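Lipolytic enzyme, g-d-s-l (Clostridium thermocellum, PDB 2W47) carries a family 6 carbohydrate-binding module, a beta-sandwich domain that holds a glycan beside a calcium ion. Local coordinates at residues 27-41 with 111-125. Numbering follows the deposited sequence.
Sequences TGSCYVNYHNEVGGY and RATAIASDGGPNVDY. With CA (calcium ion), chain C; AQA (4-deoxy-beta-L-threo-hex-4-enopyranuronic acid), chain B.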
# COMPACT_ATOMS: atom_id res chain seq x y z
N THR A 27 9.47 3.02 9.14
CA THR A 27 10.82 3.10 8.58
C THR A 27 10.92 4.35 7.71
O THR A 27 9.91 4.93 7.30
CB THR A 27 11.19 1.85 7.74
OG1 THR A 27 10.27 1.71 6.65
CG2 THR A 27 11.17 0.59 8.61
N GLY A 28 12.15 4.76 7.41
CA GLY A 28 12.36 6.01 6.70
C GLY A 28 11.84 7.19 7.50
O GLY A 28 11.82 7.17 8.73
N SER A 29 11.39 8.22 6.79
CA SER A 29 11.09 9.50 7.43
C SER A 29 9.72 9.59 8.09
O SER A 29 9.52 10.41 8.98
CB SER A 29 11.24 10.62 6.40
OG SER A 29 10.35 10.43 5.32
N CYS A 30 8.77 8.76 7.64
CA CYS A 30 7.39 8.91 8.07
C CYS A 30 6.55 7.78 7.49
O CYS A 30 7.06 6.89 6.82
CB CYS A 30 6.83 10.26 7.60
SG CYS A 30 6.86 10.50 5.79
N TYR A 31 5.25 7.83 7.76
CA TYR A 31 4.29 6.91 7.18
C TYR A 31 3.02 7.69 6.85
O TYR A 31 2.87 8.85 7.26
CB TYR A 31 4.00 5.75 8.15
CG TYR A 31 3.39 6.19 9.46
CD1 TYR A 31 2.01 6.34 9.60
CD2 TYR A 31 4.20 6.44 10.57
CE1 TYR A 31 1.44 6.74 10.81
CE2 TYR A 31 3.64 6.84 11.79
CZ TYR A 31 2.26 6.98 11.90
OH TYR A 31 1.72 7.37 13.10
N VAL A 32 2.12 7.06 6.10
CA VAL A 32 0.85 7.68 5.74
C VAL A 32 -0.24 7.33 6.74
O VAL A 32 -0.43 6.17 7.08
CB VAL A 32 0.37 7.24 4.34
CG1 VAL A 32 -0.90 7.99 3.97
CG2 VAL A 32 1.44 7.49 3.30
N ASN A 33 -0.96 8.35 7.19
CA ASN A 33 -2.17 8.18 7.99
C ASN A 33 -3.33 8.74 7.19
O ASN A 33 -3.39 9.94 6.93
CB ASN A 33 -1.99 8.89 9.33
CG ASN A 33 -3.27 8.99 10.14
OD1 ASN A 33 -4.29 8.36 9.83
ND2 ASN A 33 -3.23 9.81 11.18
N TYR A 34 -4.23 7.85 6.76
CA TYR A 34 -5.41 8.23 6.00
C TYR A 34 -6.35 9.07 6.85
O TYR A 34 -6.48 8.82 8.04
CB TYR A 34 -6.17 6.97 5.57
CG TYR A 34 -5.60 6.20 4.40
CD1 TYR A 34 -4.45 5.42 4.54
CD2 TYR A 34 -6.24 6.20 3.17
CE1 TYR A 34 -3.95 4.68 3.48
CE2 TYR A 34 -5.75 5.46 2.09
CZ TYR A 34 -4.60 4.71 2.26
OH TYR A 34 -4.07 3.97 1.22
N HIS A 35 -7.04 10.04 6.25
CA HIS A 35 -8.19 10.63 6.92
C HIS A 35 -9.18 9.52 7.26
O HIS A 35 -9.32 8.56 6.49
CB HIS A 35 -8.90 11.64 6.02
CG HIS A 35 -8.15 12.92 5.82
ND1 HIS A 35 -6.89 13.15 6.32
CD2 HIS A 35 -8.49 14.04 5.13
CE1 HIS A 35 -6.49 14.36 5.97
NE2 HIS A 35 -7.44 14.91 5.23
N ASN A 36 -9.86 9.65 8.39
CA ASN A 36 -10.85 8.66 8.76
C ASN A 36 -12.17 8.91 8.06
O ASN A 36 -13.14 9.45 8.62
CB ASN A 36 -10.93 8.52 10.28
CG ASN A 36 -9.67 7.87 10.87
OD1 ASN A 36 -8.55 8.11 10.39
ND2 ASN A 36 -9.84 7.04 11.87
N GLU A 37 -12.17 8.56 6.78
CA GLU A 37 -13.29 8.75 5.88
C GLU A 37 -13.14 7.85 4.66
O GLU A 37 -12.05 7.33 4.40
CB GLU A 37 -13.40 10.22 5.46
CG GLU A 37 -12.25 10.72 4.60
CD GLU A 37 -12.33 12.21 4.31
OE1 GLU A 37 -12.30 13.01 5.26
OE2 GLU A 37 -12.41 12.56 3.12
N VAL A 38 -14.23 7.66 3.92
CA VAL A 38 -14.18 6.93 2.67
C VAL A 38 -13.33 7.69 1.65
O VAL A 38 -13.41 8.92 1.56
CB VAL A 38 -15.61 6.71 2.09
CG1 VAL A 38 -15.57 6.09 0.69
CG2 VAL A 38 -16.44 5.84 3.02
N GLY A 39 -12.51 6.97 0.89
CA GLY A 39 -11.97 7.53 -0.35
C GLY A 39 -10.59 8.15 -0.35
O GLY A 39 -10.11 8.54 -1.41
N GLY A 40 -9.95 8.26 0.81
CA GLY A 40 -8.55 8.67 0.81
C GLY A 40 -7.72 7.68 0.03
O GLY A 40 -8.10 6.51 -0.11
N TYR A 41 -6.59 8.12 -0.50
CA TYR A 41 -5.73 7.19 -1.21
C TYR A 41 -4.27 7.53 -1.16
O TYR A 41 -3.89 8.66 -0.87
CB TYR A 41 -6.16 7.00 -2.67
CG TYR A 41 -6.04 8.19 -3.61
CD1 TYR A 41 -4.80 8.58 -4.13
CD2 TYR A 41 -7.18 8.89 -4.01
CE1 TYR A 41 -4.71 9.68 -5.02
CE2 TYR A 41 -7.09 9.96 -4.90
CZ TYR A 41 -5.86 10.35 -5.39
OH TYR A 41 -5.81 11.43 -6.26
N ARG A 111 -2.42 2.52 -6.93
CA ARG A 111 -3.20 3.26 -5.95
C ARG A 111 -3.94 2.32 -5.00
O ARG A 111 -4.51 1.30 -5.41
CB ARG A 111 -4.19 4.21 -6.64
CG ARG A 111 -4.98 5.09 -5.66
CD ARG A 111 -6.06 5.89 -6.37
NE ARG A 111 -5.49 6.87 -7.28
CZ ARG A 111 -6.20 7.83 -7.86
NH1 ARG A 111 -7.51 7.94 -7.61
NH2 ARG A 111 -5.60 8.69 -8.68
N ALA A 112 -3.93 2.70 -3.72
CA ALA A 112 -4.70 2.01 -2.67
C ALA A 112 -5.69 3.00 -2.08
O ALA A 112 -5.28 3.97 -1.44
CB ALA A 112 -3.76 1.46 -1.61
N THR A 113 -6.98 2.74 -2.30
CA THR A 113 -8.05 3.66 -1.92
C THR A 113 -8.87 3.08 -0.79
O THR A 113 -9.32 1.93 -0.86
CB THR A 113 -8.97 3.93 -3.12
OG1 THR A 113 -8.19 4.49 -4.19
CG2 THR A 113 -10.07 4.92 -2.79
N ALA A 114 -9.08 3.87 0.26
CA ALA A 114 -9.86 3.43 1.41
C ALA A 114 -11.33 3.26 1.04
O ALA A 114 -11.93 4.15 0.44
CB ALA A 114 -9.72 4.41 2.55
N ILE A 115 -11.88 2.10 1.40
CA ILE A 115 -13.27 1.77 1.10
C ILE A 115 -14.24 2.21 2.20
O ILE A 115 -15.31 2.75 1.89
CB ILE A 115 -13.44 0.26 0.84
CG1 ILE A 115 -12.73 -0.14 -0.46
CG2 ILE A 115 -14.91 -0.12 0.76
CD1 ILE A 115 -12.50 -1.62 -0.60
N ALA A 116 -13.88 1.97 3.45
CA ALA A 116 -14.82 2.15 4.56
C ALA A 116 -14.58 3.45 5.30
O ALA A 116 -13.58 4.13 5.07
CB ALA A 116 -14.79 0.93 5.50
N SER A 117 -15.49 3.79 6.21
CA SER A 117 -15.57 5.13 6.77
C SER A 117 -14.50 5.46 7.80
O SER A 117 -14.34 6.63 8.15
CB SER A 117 -16.97 5.38 7.36
OG SER A 117 -17.95 5.21 6.36
N ASP A 118 -13.78 4.46 8.28
CA ASP A 118 -12.67 4.73 9.19
C ASP A 118 -11.36 4.91 8.42
O ASP A 118 -10.31 5.09 9.03
CB ASP A 118 -12.53 3.63 10.24
CG ASP A 118 -12.03 4.14 11.59
OD1 ASP A 118 -12.11 5.36 11.85
OD2 ASP A 118 -11.57 3.30 12.38
N GLY A 119 -11.43 4.90 7.09
CA GLY A 119 -10.26 5.12 6.25
C GLY A 119 -9.37 3.91 6.09
O GLY A 119 -9.77 2.78 6.39
N GLY A 120 -8.16 4.14 5.58
CA GLY A 120 -7.21 3.07 5.35
C GLY A 120 -6.32 2.84 6.56
O GLY A 120 -6.33 3.65 7.49
N PRO A 121 -5.54 1.75 6.54
CA PRO A 121 -4.56 1.51 7.59
C PRO A 121 -3.47 2.57 7.50
O PRO A 121 -3.34 3.26 6.47
CB PRO A 121 -3.97 0.15 7.22
CG PRO A 121 -4.08 0.10 5.73
CD PRO A 121 -5.43 0.74 5.47
N ASN A 122 -2.67 2.70 8.55
CA ASN A 122 -1.43 3.47 8.42
C ASN A 122 -0.46 2.68 7.56
O ASN A 122 -0.33 1.47 7.73
CB ASN A 122 -0.82 3.76 9.78
CG ASN A 122 -1.61 4.79 10.57
OD1 ASN A 122 -2.47 5.49 10.03
ND2 ASN A 122 -1.30 4.90 11.86
N VAL A 123 0.19 3.35 6.61
CA VAL A 123 1.03 2.66 5.62
C VAL A 123 2.45 3.22 5.63
O VAL A 123 2.68 4.42 5.40
CB VAL A 123 0.44 2.72 4.19
CG1 VAL A 123 1.37 2.05 3.21
CG2 VAL A 123 -0.95 2.05 4.15
N ASP A 124 3.40 2.34 5.91
CA ASP A 124 4.81 2.70 6.03
C ASP A 124 5.48 2.85 4.67
O ASP A 124 6.21 3.82 4.42
CB ASP A 124 5.51 1.61 6.85
CG ASP A 124 6.93 1.96 7.20
OD1 ASP A 124 7.26 3.16 7.30
OD2 ASP A 124 7.72 1.01 7.41
N TYR A 125 5.24 1.87 3.80
CA TYR A 125 5.82 1.82 2.46
C TYR A 125 5.15 0.76 1.62
O TYR A 125 4.36 -0.05 2.13
CB TYR A 125 7.33 1.56 2.52
CG TYR A 125 7.80 0.26 3.15
CD1 TYR A 125 7.52 -0.97 2.55
CD2 TYR A 125 8.59 0.28 4.29
CE1 TYR A 125 7.99 -2.16 3.11
CE2 TYR A 125 9.06 -0.90 4.85
CZ TYR A 125 8.76 -2.11 4.25
OH TYR A 125 9.21 -3.30 4.80
CA CA C . -6.22 7.24 9.75
O6A AQA B . -7.63 5.69 13.40
C6 AQA B . -6.52 6.01 12.89
O6B AQA B . -6.32 6.02 11.65
C5 AQA B . -5.51 6.35 13.70
O5 AQA B . -5.78 6.30 15.13
C4 AQA B . -4.30 6.69 13.21
C3 AQA B . -3.25 7.29 14.13
O3 AQA B . -1.92 7.09 13.61
C2 AQA B . -3.38 6.62 15.49
O2 AQA B . -2.44 7.15 16.42
C1 AQA B . -4.80 6.83 16.02
O HOH W 1 -4.69 5.61 8.49
O HOH W 2 -15.17 8.44 9.62
O HOH W 3 -7.73 5.96 8.53
O HOH W 4 -6.61 8.84 11.44
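The ring of Y34 runs inward from the loop end of strand 31-34 and lies with one face against G120, whose CA stands 3.8 Å from the centroid of the Y34 ring. V123 CG2 and the carbonyl O of A112 meet the ring at its edge. Y34 OH donates to A112 O over 2.9 Å, reaching that oxygen from above the carbonyl plane, and ties the end of strand 31-34 to strand 106-114 of the five-stranded sheet. Farther out, N36 and D118 extend side by side with amide and carboxylate nearly perpendicular (87°). N36 ND2 gives a bent bond of 2.8 Å to D118 OD1, again from above the carboxylate plane, and a straighter one to AQA O6A; D118 OD2 has R68 as a further partner. In this family 6 carbohydrate-binding module, a beta-sandwich, both segments contribute to the glycan site. Calcium is held there by N33 OD1 at 2.2 Å, Y34 O, N36 OD1, AQA O6B and three waters. One of those waters also accepts from Y34 N and donates to G120 O and N122 OD1, consistent with the amide orientation that turns N122 ND2 toward AQA O3, 2.9 Å away. The Y31 ring crosses that amide with planes 39° apart, CE1 nearest ND2, while E20 takes both Y31 OH and N33 ND2. Behind the site, V32 and V123 form an antiparallel hydrogen-bonded pair. Near the start of segment 27-41, D124 offers both carboxylate oxygens to T27: OD1 takes the backbone N at 2.9 Å and OD2 the hydroxyl OG1 at 2.8 Å. Y41 pairs with T113 in a separate antiparallel ladder, and the R111 guanidinium lies flat on the Y41 ring in a cation-pi stack, planes 5° apart and centres separated by 3.6 Å, while R111 NE pairs with E43.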